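Local atomic coordinates of putative amidohydrolase/peptidase (PDB entry 4WJB), a protein that probably hydrolyses non-peptide carbon–nitrogen bonds, as a zinc-dependent member of the peptidase M20 family. Residues A[30-35]-A[40-45]; A[91-96]-A[415-420]; A[202-207]-A[399-404]; A[215-220]-A[406-411]; A[350-355]-A[360-365]. All blocks are in the same frame, centred on the assembly; numbering follows the deposited sequence.

Contact 1 (A[30-35]-A[40-45])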
# COMPACT_ATOMS: atom_id res chain seq x y z
N ARG A 30 -13.55 30.58 -29.30
CA ARG A 30 -13.79 29.97 -30.60
C ARG A 30 -13.04 28.65 -30.77
O ARG A 30 -13.59 27.66 -31.24
CB ARG A 30 -13.41 30.95 -31.72
CG ARG A 30 -13.39 30.35 -33.12
CD ARG A 30 -14.78 29.90 -33.56
NE ARG A 30 -14.76 29.41 -34.94
CZ ARG A 30 -14.58 28.14 -35.28
NH1 ARG A 30 -14.39 27.22 -34.34
NH2 ARG A 30 -14.57 27.79 -36.56
N MET A 31 -11.77 28.65 -30.39
CA MET A 31 -10.96 27.45 -30.54
C MET A 31 -11.46 26.35 -29.60
O MET A 31 -11.40 25.17 -29.93
CB MET A 31 -9.49 27.76 -30.27
CG MET A 31 -8.55 26.62 -30.64
SD MET A 31 -8.41 26.39 -32.43
CE MET A 31 -7.39 27.78 -32.90
N ALA A 32 -11.99 26.75 -28.45
CA ALA A 32 -12.47 25.80 -27.44
C ALA A 32 -13.71 25.05 -27.91
O ALA A 32 -14.12 24.06 -27.30
CB ALA A 32 -12.75 26.51 -26.13
N GLN A 33 -14.31 25.52 -29.00
CA GLN A 33 -15.44 24.82 -29.59
C GLN A 33 -14.99 23.52 -30.25
O GLN A 33 -15.74 22.54 -30.30
CB GLN A 33 -16.14 25.71 -30.63
CG GLN A 33 -16.66 27.02 -30.07
CD GLN A 33 -17.20 27.92 -31.15
OE1 GLN A 33 -17.23 27.55 -32.33
NE2 GLN A 33 -17.64 29.11 -30.77
N ILE A 34 -13.76 23.51 -30.75
CA ILE A 34 -13.24 22.36 -31.48
C ILE A 34 -12.83 21.26 -30.50
O ILE A 34 -11.77 21.33 -29.87
CB ILE A 34 -12.05 22.75 -32.37
CG1 ILE A 34 -12.45 23.93 -33.27
CG2 ILE A 34 -11.60 21.57 -33.22
CD1 ILE A 34 -11.31 24.44 -34.14
N GLY A 35 -13.70 20.26 -30.37
CA GLY A 35 -13.49 19.19 -29.41
C GLY A 35 -14.10 19.49 -28.06
O GLY A 35 -13.70 18.91 -27.05
N GLY A 40 -17.48 21.08 -20.34
CA GLY A 40 -16.89 22.38 -20.62
C GLY A 40 -15.41 22.32 -20.94
O GLY A 40 -14.73 23.34 -20.95
N GLY A 41 -14.90 21.12 -21.19
CA GLY A 41 -13.49 20.95 -21.48
C GLY A 41 -13.22 20.75 -22.96
O GLY A 41 -14.05 21.08 -23.81
N VAL A 42 -12.04 20.22 -23.26
CA VAL A 42 -11.65 19.97 -24.64
C VAL A 42 -11.04 18.58 -24.78
O VAL A 42 -10.11 18.21 -24.05
CB VAL A 42 -10.65 21.03 -25.14
CG1 VAL A 42 -10.02 20.60 -26.47
CG2 VAL A 42 -11.33 22.38 -25.28
N CYS A 43 -11.57 17.80 -25.72
CA CYS A 43 -11.01 16.50 -26.05
C CYS A 43 -10.52 16.52 -27.50
O CYS A 43 -11.25 16.15 -28.42
CB CYS A 43 -12.04 15.39 -25.85
SG CYS A 43 -11.41 13.71 -26.16
N ARG A 44 -9.28 16.97 -27.67
CA ARG A 44 -8.71 17.18 -28.99
C ARG A 44 -7.35 16.49 -29.07
O ARG A 44 -6.31 17.14 -28.97
CB ARG A 44 -8.59 18.69 -29.27
CG ARG A 44 -8.36 19.07 -30.72
CD ARG A 44 -8.65 20.55 -30.95
NE ARG A 44 -7.76 21.42 -30.18
CZ ARG A 44 -8.16 22.47 -29.46
NH1 ARG A 44 -9.44 22.80 -29.40
NH2 ARG A 44 -7.26 23.20 -28.81
N LEU A 45 -7.37 15.18 -29.25
CA LEU A 45 -6.14 14.39 -29.26
C LEU A 45 -5.31 14.70 -30.50
O LEU A 45 -5.84 15.07 -31.55
CB LEU A 45 -6.46 12.89 -29.19
CG LEU A 45 -6.56 12.28 -27.78
CD1 LEU A 45 -7.56 13.04 -26.91
CD2 LEU A 45 -6.94 10.80 -27.87
O HOH W 1 -14.77 23.64 -24.68

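Contact 2 (A[91-96]-A[415-420]). With ZN (zinc ion), chain E; EDO (1,2-ethanediol), chain J.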
# COMPACT_ATOMS: atom_id res chain seq x y z
N VAL A 91 12.77 35.15 -33.51
CA VAL A 91 12.22 34.97 -32.18
C VAL A 91 11.01 34.08 -32.33
O VAL A 91 10.15 34.32 -33.18
CB VAL A 91 11.84 36.31 -31.51
CG1 VAL A 91 11.13 36.05 -30.18
CG2 VAL A 91 13.09 37.16 -31.30
N MET A 92 10.93 33.03 -31.51
CA MET A 92 9.87 32.04 -31.64
C MET A 92 9.00 32.02 -30.39
O MET A 92 9.50 32.19 -29.28
CB MET A 92 10.45 30.64 -31.90
CG MET A 92 9.41 29.52 -32.01
SD MET A 92 10.06 27.94 -32.63
CE MET A 92 11.35 27.60 -31.42
N THR A 93 7.70 31.84 -30.57
CA THR A 93 6.81 31.68 -29.44
C THR A 93 5.67 30.76 -29.82
O THR A 93 5.31 30.65 -30.98
CB THR A 93 6.25 33.04 -28.95
OG1 THR A 93 5.53 32.85 -27.72
CG2 THR A 93 5.32 33.67 -29.98
N GLY A 94 5.12 30.05 -28.84
CA GLY A 94 4.03 29.15 -29.13
C GLY A 94 3.99 28.00 -28.15
O GLY A 94 4.68 28.00 -27.14
N SER A 95 3.17 27.01 -28.48
CA SER A 95 2.89 25.93 -27.55
C SER A 95 2.24 24.80 -28.33
O SER A 95 2.53 24.61 -29.51
CB SER A 95 2.00 26.44 -26.41
OG SER A 95 1.88 25.50 -25.36
N HIS A 96 1.36 24.06 -27.67
CA HIS A 96 0.69 22.95 -28.33
C HIS A 96 -0.81 23.19 -28.41
O HIS A 96 -1.38 23.88 -27.57
CB HIS A 96 0.97 21.64 -27.59
CG HIS A 96 0.58 21.66 -26.14
ND1 HIS A 96 -0.58 21.08 -25.67
CD2 HIS A 96 1.20 22.17 -25.05
CE1 HIS A 96 -0.66 21.24 -24.36
NE2 HIS A 96 0.41 21.90 -23.96
N ARG A 415 5.52 42.08 -24.99
CA ARG A 415 6.67 42.93 -24.70
C ARG A 415 7.98 42.17 -24.74
O ARG A 415 8.99 42.69 -25.19
CB ARG A 415 6.49 43.61 -23.34
CG ARG A 415 5.25 44.47 -23.27
CD ARG A 415 5.55 45.92 -23.64
NE ARG A 415 5.81 46.71 -22.44
CZ ARG A 415 5.02 47.69 -22.00
NH1 ARG A 415 5.33 48.34 -20.89
NH2 ARG A 415 3.92 48.04 -22.68
N ALA A 416 7.97 40.94 -24.24
CA ALA A 416 9.15 40.08 -24.28
C ALA A 416 9.57 39.78 -25.72
O ALA A 416 10.75 39.92 -26.07
CB ALA A 416 8.88 38.78 -23.52
N VAL A 417 8.61 39.36 -26.53
CA VAL A 417 8.88 39.02 -27.93
C VAL A 417 9.36 40.25 -28.67
O VAL A 417 10.32 40.19 -29.44
CB VAL A 417 7.63 38.44 -28.62
CG1 VAL A 417 7.80 38.44 -30.14
CG2 VAL A 417 7.34 37.04 -28.10
N LEU A 418 8.68 41.37 -28.43
CA LEU A 418 9.04 42.63 -29.06
C LEU A 418 10.49 43.01 -28.74
O LEU A 418 11.26 43.32 -29.64
CB LEU A 418 8.09 43.74 -28.63
CG LEU A 418 8.38 45.10 -29.27
CD1 LEU A 418 8.40 44.98 -30.79
CD2 LEU A 418 7.35 46.12 -28.82
N GLN A 419 10.86 42.98 -27.46
CA GLN A 419 12.21 43.35 -27.06
C GLN A 419 13.27 42.48 -27.73
O GLN A 419 14.27 42.98 -28.24
CB GLN A 419 12.37 43.28 -25.54
CG GLN A 419 13.78 43.61 -25.07
CD GLN A 419 13.94 43.57 -23.57
OE1 GLN A 419 12.97 43.69 -22.82
NE2 GLN A 419 15.17 43.39 -23.11
N SER A 420 13.04 41.16 -27.74
CA SER A 420 14.02 40.23 -28.28
C SER A 420 14.11 40.30 -29.80
O SER A 420 15.17 40.06 -30.37
CB SER A 420 13.70 38.80 -27.84
OG SER A 420 12.41 38.42 -28.28
ZN ZN E . 0.57 22.20 -21.88
C1 EDO J . 8.52 28.25 -27.20
O1 EDO J . 8.43 28.24 -28.62
C2 EDO J . 8.45 26.81 -26.71
O2 EDO J . 7.20 26.25 -27.11
O HOH W 2 2.66 22.06 -22.08

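Contact 3 (A[202-207]-A[399-404]). With ZN (zinc ion), chain E.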
# COMPACT_ATOMS: atom_id res chain seq x y z
N LEU A 202 4.24 30.90 -23.43
CA LEU A 202 3.23 31.33 -22.48
C LEU A 202 2.34 30.14 -22.10
O LEU A 202 1.87 29.45 -22.99
CB LEU A 202 2.41 32.47 -23.09
CG LEU A 202 1.17 33.00 -22.37
CD1 LEU A 202 1.54 33.63 -21.04
CD2 LEU A 202 0.45 34.00 -23.27
N HIS A 203 2.13 29.90 -20.81
CA HIS A 203 1.40 28.71 -20.38
C HIS A 203 0.76 28.94 -19.01
O HIS A 203 1.29 29.69 -18.18
CB HIS A 203 2.35 27.48 -20.33
CG HIS A 203 1.66 26.15 -20.48
ND1 HIS A 203 0.94 25.56 -19.47
CD2 HIS A 203 1.63 25.27 -21.52
CE1 HIS A 203 0.48 24.39 -19.88
NE2 HIS A 203 0.88 24.19 -21.12
N ILE A 204 -0.38 28.31 -18.76
CA ILE A 204 -0.97 28.36 -17.43
C ILE A 204 -0.07 27.58 -16.47
O ILE A 204 0.66 26.67 -16.89
CB ILE A 204 -2.39 27.77 -17.40
CG1 ILE A 204 -2.36 26.29 -17.75
CG2 ILE A 204 -3.29 28.54 -18.37
CD1 ILE A 204 -3.65 25.56 -17.47
N GLU A 205 -0.11 27.94 -15.20
CA GLU A 205 0.80 27.34 -14.22
C GLU A 205 0.59 25.83 -14.05
O GLU A 205 1.57 25.10 -13.90
CB GLU A 205 0.65 28.02 -12.85
CG GLU A 205 1.56 27.38 -11.79
CD GLU A 205 1.27 27.85 -10.38
OE1 GLU A 205 0.74 28.97 -10.20
OE2 GLU A 205 1.60 27.09 -9.44
N GLN A 206 -0.67 25.40 -14.07
CA GLN A 206 -1.05 24.01 -13.74
C GLN A 206 -0.74 23.73 -12.27
O GLN A 206 -0.45 22.59 -11.88
CB GLN A 206 -0.35 22.99 -14.65
CG GLN A 206 -0.60 23.20 -16.15
CD GLN A 206 0.05 22.12 -17.00
OE1 GLN A 206 1.24 21.84 -16.88
NE2 GLN A 206 -0.75 21.49 -17.88
N GLY A 207 -0.83 24.78 -11.47
CA GLY A 207 -0.59 24.71 -10.04
C GLY A 207 -1.18 25.94 -9.40
O GLY A 207 -1.63 26.85 -10.10
N GLU A 399 -10.70 23.26 -15.79
CA GLU A 399 -9.54 24.14 -15.81
C GLU A 399 -9.90 25.52 -16.35
O GLU A 399 -10.55 25.64 -17.39
CB GLU A 399 -8.44 23.51 -16.66
CG GLU A 399 -7.39 24.46 -17.17
CD GLU A 399 -6.58 23.85 -18.31
OE1 GLU A 399 -5.91 22.82 -18.07
OE2 GLU A 399 -6.65 24.39 -19.43
N ALA A 400 -9.48 26.57 -15.64
CA ALA A 400 -9.93 27.92 -15.99
C ALA A 400 -8.94 29.02 -15.64
O ALA A 400 -8.22 28.95 -14.64
CB ALA A 400 -11.27 28.20 -15.32
N ILE A 401 -8.91 30.04 -16.49
CA ILE A 401 -8.27 31.31 -16.17
C ILE A 401 -9.28 32.44 -16.37
O ILE A 401 -10.31 32.26 -17.02
CB ILE A 401 -7.02 31.57 -17.05
CG1 ILE A 401 -7.43 31.76 -18.52
CG2 ILE A 401 -6.00 30.45 -16.88
CD1 ILE A 401 -6.27 31.95 -19.46
N THR A 402 -8.99 33.60 -15.79
CA THR A 402 -9.83 34.77 -15.98
C THR A 402 -9.38 35.55 -17.22
O THR A 402 -8.23 35.44 -17.64
CB THR A 402 -9.78 35.70 -14.76
OG1 THR A 402 -8.48 36.31 -14.69
CG2 THR A 402 -10.05 34.92 -13.47
N PRO A 403 -10.29 36.34 -17.82
CA PRO A 403 -9.89 37.25 -18.90
C PRO A 403 -8.71 38.15 -18.51
O PRO A 403 -7.81 38.37 -19.32
CB PRO A 403 -11.15 38.08 -19.14
CG PRO A 403 -12.26 37.16 -18.77
CD PRO A 403 -11.75 36.33 -17.62
N GLU A 404 -8.71 38.64 -17.28
CA GLU A 404 -7.64 39.50 -16.78
C GLU A 404 -6.29 38.80 -16.84
O GLU A 404 -5.31 39.36 -17.35
CB GLU A 404 -7.95 39.95 -15.35
CG GLU A 404 -9.07 40.98 -15.24
CD GLU A 404 -10.41 40.45 -15.72
OE1 GLU A 404 -10.67 39.24 -15.57
OE2 GLU A 404 -11.21 41.25 -16.25
ZN ZN E . 0.57 22.20 -21.88
O HOH W 2 2.66 22.06 -22.08

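Contact 4 (A[215-220]-A[406-411])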
# COMPACT_ATOMS: atom_id res chain seq x y z
N LYS A 215 -0.32 36.63 -7.28
CA LYS A 215 0.57 37.17 -8.31
C LYS A 215 0.05 36.77 -9.68
O LYS A 215 -0.32 35.62 -9.90
CB LYS A 215 2.00 36.67 -8.11
CG LYS A 215 2.63 37.10 -6.79
CD LYS A 215 2.56 38.61 -6.62
CE LYS A 215 3.25 39.07 -5.35
NZ LYS A 215 4.72 38.81 -5.40
N THR A 216 0.03 37.72 -10.60
CA THR A 216 -0.53 37.50 -11.92
C THR A 216 0.46 36.80 -12.85
O THR A 216 0.07 35.94 -13.64
CB THR A 216 -0.98 38.83 -12.54
OG1 THR A 216 -1.99 39.43 -11.71
CG2 THR A 216 -1.56 38.61 -13.93
N ILE A 217 1.73 37.17 -12.77
CA ILE A 217 2.73 36.67 -13.70
C ILE A 217 3.80 35.82 -13.03
O ILE A 217 4.45 36.25 -12.09
CB ILE A 217 3.43 37.82 -14.45
CG1 ILE A 217 2.42 38.61 -15.29
CG2 ILE A 217 4.57 37.28 -15.29
CD1 ILE A 217 1.66 37.77 -16.31
N GLY A 218 3.98 34.60 -13.53
CA GLY A 218 5.07 33.76 -13.07
C GLY A 218 6.27 33.87 -13.99
O GLY A 218 6.21 33.48 -15.16
N VAL A 219 7.36 34.42 -13.46
CA VAL A 219 8.63 34.45 -14.17
C VAL A 219 9.32 33.09 -14.00
O VAL A 219 9.92 32.82 -12.96
CB VAL A 219 9.55 35.57 -13.65
CG1 VAL A 219 10.87 35.57 -14.41
CG2 VAL A 219 8.86 36.92 -13.75
N VAL A 220 9.22 32.24 -15.02
CA VAL A 220 9.74 30.88 -14.91
C VAL A 220 11.26 30.86 -15.04
O VAL A 220 11.81 31.26 -16.06
CB VAL A 220 9.13 29.95 -15.96
CG1 VAL A 220 9.57 28.51 -15.72
CG2 VAL A 220 7.61 30.07 -15.93
N ALA A 406 -5.58 36.11 -18.66
CA ALA A 406 -5.30 35.78 -20.06
C ALA A 406 -4.64 36.97 -20.76
O ALA A 406 -3.64 36.81 -21.45
CB ALA A 406 -6.57 35.38 -20.78
N THR A 407 -5.22 38.15 -20.56
CA THR A 407 -4.71 39.39 -21.15
C THR A 407 -3.32 39.74 -20.64
O THR A 407 -2.45 40.17 -21.40
CB THR A 407 -5.68 40.56 -20.88
OG1 THR A 407 -6.95 40.29 -21.48
CG2 THR A 407 -5.12 41.86 -21.43
N ALA A 408 -3.10 39.54 -19.34
CA ALA A 408 -1.82 39.90 -18.72
C ALA A 408 -0.68 39.03 -19.23
O ALA A 408 0.42 39.52 -19.49
CB ALA A 408 -1.93 39.79 -17.22
N GLY A 409 -0.93 37.73 -19.37
CA GLY A 409 0.08 36.82 -19.88
C GLY A 409 0.46 37.20 -21.30
O GLY A 409 1.64 37.20 -21.67
N ALA A 410 -0.55 37.54 -22.09
CA ALA A 410 -0.34 37.89 -23.48
C ALA A 410 0.40 39.23 -23.61
O ALA A 410 1.22 39.40 -24.51
CB ALA A 410 -1.66 37.94 -24.22
N ASP A 411 0.11 40.16 -22.71
CA ASP A 411 0.79 41.46 -22.70
C ASP A 411 2.28 41.30 -22.39
O ASP A 411 3.12 41.96 -23.02
CB ASP A 411 0.14 42.40 -21.69
CG ASP A 411 -0.75 43.44 -22.35
OD1 ASP A 411 -0.46 43.85 -23.49
OD2 ASP A 411 -1.74 43.85 -21.71

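Contact 5 (A[350-355]-A[360-365])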
# COMPACT_ATOMS: atom_id res chain seq x y z
N THR A 350 14.13 39.33 -19.39
CA THR A 350 13.25 39.99 -20.35
C THR A 350 11.79 39.86 -19.92
O THR A 350 11.02 40.83 -19.96
CB THR A 350 13.42 39.42 -21.77
OG1 THR A 350 14.76 39.68 -22.21
CG2 THR A 350 12.44 40.06 -22.73
N VAL A 351 11.42 38.66 -19.48
CA VAL A 351 10.07 38.40 -18.98
C VAL A 351 9.77 39.24 -17.73
O VAL A 351 8.73 39.90 -17.65
CB VAL A 351 9.88 36.91 -18.65
CG1 VAL A 351 8.60 36.69 -17.84
CG2 VAL A 351 9.86 36.08 -19.92
N ARG A 352 10.68 39.20 -16.76
CA ARG A 352 10.48 39.95 -15.52
C ARG A 352 10.38 41.45 -15.80
O ARG A 352 9.50 42.12 -15.27
CB ARG A 352 11.62 39.68 -14.53
CG ARG A 352 11.37 40.27 -13.16
CD ARG A 352 12.54 40.03 -12.21
NE ARG A 352 12.79 38.62 -11.97
CZ ARG A 352 13.80 37.94 -12.49
NH1 ARG A 352 14.67 38.54 -13.30
NH2 ARG A 352 13.96 36.65 -12.22
N ASP A 353 11.27 41.95 -16.65
CA ASP A 353 11.25 43.37 -17.01
C ASP A 353 9.93 43.74 -17.67
O ASP A 353 9.39 44.82 -17.44
CB ASP A 353 12.42 43.71 -17.93
CG ASP A 353 13.76 43.63 -17.21
OD1 ASP A 353 13.77 43.58 -15.97
OD2 ASP A 353 14.80 43.62 -17.90
N ALA A 354 9.40 42.84 -18.50
CA ALA A 354 8.13 43.09 -19.17
C ALA A 354 7.00 43.24 -18.15
O ALA A 354 6.26 44.22 -18.17
CB ALA A 354 7.82 41.98 -20.16
N ALA A 355 6.88 42.26 -17.25
CA ALA A 355 5.87 42.29 -16.20
C ALA A 355 5.94 43.60 -15.40
O ALA A 355 4.92 44.22 -15.11
CB ALA A 355 6.02 41.09 -15.27
N LEU A 360 2.42 44.82 -13.59
CA LEU A 360 1.76 43.58 -13.23
C LEU A 360 2.44 42.92 -12.04
O LEU A 360 3.66 42.91 -11.94
CB LEU A 360 1.76 42.62 -14.43
CG LEU A 360 0.84 43.02 -15.58
CD1 LEU A 360 1.09 42.16 -16.81
CD2 LEU A 360 -0.61 42.93 -15.15
N SER A 361 1.64 42.38 -11.13
CA SER A 361 2.19 41.61 -10.02
C SER A 361 2.88 40.37 -10.57
O SER A 361 2.39 39.75 -11.51
CB SER A 361 1.09 41.21 -9.02
OG SER A 361 0.14 40.36 -9.63
N HIS A 362 4.03 40.03 -9.99
CA HIS A 362 4.82 38.92 -10.52
C HIS A 362 5.71 38.28 -9.46
O HIS A 362 5.98 38.88 -8.42
CB HIS A 362 5.68 39.41 -11.69
CG HIS A 362 6.68 40.46 -11.30
ND1 HIS A 362 7.98 40.16 -10.94
CD2 HIS A 362 6.56 41.81 -11.19
CE1 HIS A 362 8.62 41.27 -10.64
NE2 HIS A 362 7.78 42.29 -10.78
N MET A 363 6.15 37.06 -9.73
CA MET A 363 7.10 36.37 -8.87
C MET A 363 7.85 35.32 -9.67
O MET A 363 7.35 34.83 -10.67
CB MET A 363 6.38 35.72 -7.68
CG MET A 363 5.33 34.70 -8.08
SD MET A 363 4.56 33.87 -6.67
CE MET A 363 5.88 32.80 -6.12
N ASP A 364 9.05 34.98 -9.22
CA ASP A 364 9.80 33.88 -9.81
C ASP A 364 9.13 32.55 -9.46
O ASP A 364 8.60 32.37 -8.36
CB ASP A 364 11.25 33.88 -9.33
CG ASP A 364 12.09 34.98 -9.96
OD1 ASP A 364 11.52 35.89 -10.60
OD2 ASP A 364 13.33 34.93 -9.82
N ILE A 365 9.15 31.61 -10.40
CA ILE A 365 8.51 30.33 -10.17
C ILE A 365 9.22 29.24 -10.97
O ILE A 365 9.78 29.51 -12.03
CB ILE A 365 7.00 30.40 -10.54
CG1 ILE A 365 6.24 29.17 -10.03
CG2 ILE A 365 6.81 30.60 -12.05
CD1 ILE A 365 4.73 29.29 -10.18
O HOH W 3 10.18 37.92 -10.50

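Contact 1 (A[30-35]-A[40-45])
Arg44 reaches back from the loop 40-45 to the turn Met31-Ile34 at the C-terminal side of helix 21-31, and its side chain runs past the carbonyl group of Ile34 along most of its length. CB and CG keep a loose distance from Ile34 O. CD comes closer, 3.4 Å from Ile34 O, and its other neighbour is the branch methyl of Ile34, with CD 3.9 Å from CG2. There the chain bends (chi3 63°), which swings the guanidinium back over the turn. NH1 then donates to Ile34 O at 2.8 Å, meeting the oxygen in the carbonyl plane while the acceptor lies slightly out of the guanidinium plane. The same NH1 lies 3.1 Å from Met31 O, and Met31 O already accepts the backbone N-H of Ile34 in the type I turn. NH2 passes the CG of Met31 and is hydrogen-bonded to Ala97 O, so this one arginine joins the turn to the loop just after the zinc ligand His96.

Such a buried arginine suits a segment without regular structure near the metal site: its N-H groups can serve main-chain carbonyls of a turn and a loop, here Ile34 O and Ala97 O. Val42 CG1 covers one guanidinium face near its rim. Beside it the backbones join directly, Cys43 N donating to Gly35 O at 2.7 Å in a nearly straight bond (171°). Gly35 has a positive phi of 90°, and a side chain here would run against Cys43 O, so glycine lets the backbones meet. Water 1 donates to both Ala32 O, at 2.7 Å, and Gly41 O, at 2.8 Å.

Contact 2 (A[91-96]-A[415-420])
Strand 91-96 and the helical segment 415-420 run nearly antiparallel, at 163°, with their axes 8.9 Å apart at closest approach. Val91, Val417 and Ser420 fill the gap, with Thr93 at its margin. Val91 straddles the serine hydroxyl: its CG1 and its CG2 each lie 3.3 Å from Ser420 OG. Ser420 OG is turned back on its own helix, 3.0 Å from Val417 O and with Ala416 O also within reach, so the small polar group can sit against a valine, with carbonyls of its own helix close at hand. CG1 of Val91 also meets CG1 of Val417 at 4.1 Å, a branched apolar pair well suited to a strand-helix interface. Farther along the strand, Thr93 CB lies 4.2 Å from CG2 of Val417, and Thr93 OG1 bonds instead to Tyr200 O. At the far end His96 NE2 binds the zinc ion at 2.1 Å; the strand thus runs from the helix contact at its start to the metal site at its end, within the alpha/beta domain of the M20 fold. Strand 91-96 lies between its parallel neighbours 133-138 and 198-204; helix 403-421 lies along this face, where Val417 also touches Val133, and Arg415, Ala416 and Gln419 pack against helix 345-357.

Contact 3 (A[202-207]-A[399-404])
Van der Waals contact comes from both branches of Ile204. Its CG2 methyl meets the CG2 methyl of Ile401 at 3.6 Å, an apolar pair, while the longer branch ends with CD1 3.5 Å from Glu399 CD. The position of CG1 between the backbone N and the carbonyl carbon (chi1 64°) divides the two branches between these partners. Isoleucine suits a site where one residue must press on an apolar neighbour and on the carboxylate end of a glutamate.

Hydrogen bonds hold the polar groups. The Glu399 carboxylate is held on both oxygens: OE2 accepts the backbone N-H groups of Tyr106 and Asp107, and OE1 pairs with the hydroxyl of Ser394. Since Asp107 is a zinc ligand, Glu399 probably acts as a second-shell residue, holding the backbone at Asp107. His203 ND1 donates to Ile204 O at 2.8 Å, almost straight (176°) and along a carbonyl lone pair, with the acceptor in the ring plane; this fixes the ring rotation.

The remaining interaction is with the metal. His203 NE2 binds the zinc ion at 2.2 Å, together with His96, Asp107 and a water.

Strand 198-204 lies between parallel strands 91-96 and 382-387, and the segment 399-402 crosses its end before helix 403-421, which Thr402 caps through Trp405 N.

Contact 4 (A[215-220]-A[406-411])
Thr216, just before strand 217-234 begins, is the first residue to reach helix 403-421. Its methyl CG2 meets CB of Ala408 at 3.5 Å, a short methyl-to-methyl contact. A chi1 of -60° sets CG2 anti to the backbone N and thereby turns the methyl, not the hydroxyl, toward the helix. Threonine suits this margin: one branch packs on the alanine while the other, OG1, is engaged in a hydrogen bond outside the two segments. The main chain of Thr216 is held too, its N bonding to the hydroxyl of Ser361.

Ile217 follows, with its CB directed along the interface, yet the end of its chain bends across to the helix. With chi1 -62° and chi2 -57° the CD1 methyl folds over the backbone of Ala408: it lies 3.8 Å from Ala408 O and 4.0 Å from Gly409 N, with Ala408 CB a little farther off, at 4.2 Å. Gly409 brings no side chain beside CD1, so the methyl can settle on the main chain of Ala408 and Gly409. An alanine and a glycine side by side give the helix a smooth surface, so the strand end can come close, Ile217 CA lying 6.7 Å from Gly409 CA.

Here the C-terminal helix 403-421 packs against the start of strand 217-234, part of the alpha/beta domain that carries the zinc site, as in other M20 enzymes. Gly218 then pairs with Phe386 through the backbone, and Val219 with Met363 and Ile365, which places the strand between strands 382-387 and 362-367. On the helix side, Asp411 is ion-paired with Arg18.

Contact 5 (A[350-355]-A[360-365])
A surface contact of mixed polar and apolar character joins helix 345-357 to the strand that follows it, 362-367, with Arg352, Ala355, Leu360, His362 and Asp364 carrying it. Helix and strand run almost antiparallel, at 162°, as expected where a short loop reverses the chain. The turn is closed by a backbone bond, Leu360 N to Ala355 O at 3.0 Å.

Beyond it, Ala355 CB packs 4.0 Å from His362 CB, the small residue leaving room for the imidazole. Arg352 extends from CA through CG and CD before bending at chi3 (-62°). Its CG lies 3.9 Å from His362 CE1, so the aliphatic part of the arginine covers the histidine obliquely. The guanidinium of Arg352 then forms a salt bridge with the Asp364 carboxylate: NH2 bonds to OD1 at 3.0 Å and also to OD2 at 3.0 Å, while the NE bond to OD1 is weak. The two flat groups are turned about 42° from each other, with OD1 lying in the guanidinium plane. Such a helix-loop-strand connection is a normal piece of an alpha/beta domain, and here His362 points toward the helix and the carboxylate end of Asp364 comes in toward it, while Met363 between them turns the other way and packs on helix 209-213. A salt bridge from NH1 to Asp349 gives Arg352 a second acidic partner, and water 3 accepts from NE at 3.1 Å.

In the fold
From the N terminus, contact 1 comes first: it closes a loop of only a few residues after helix 21-31 and lies in series with the rest. Contact 2 then joins strand 91-96 to the C-terminal helix over more than 300 residues, enclosing contacts 3, 4 and 5. Contacts 3 and 4 cross along the chain, and contact 5 lies inside both, as a local turn from helix to strand. Contacts 2 and 4 use helix 403-421 and contact 3 the residues leading into it, so this C-terminal region ties together strands 91-96, 198-204 and 217-234. The zinc ion is shared by contacts 2 and 3, and contacts 4 and 5 meet where strands 217-234 and 362-367 pair.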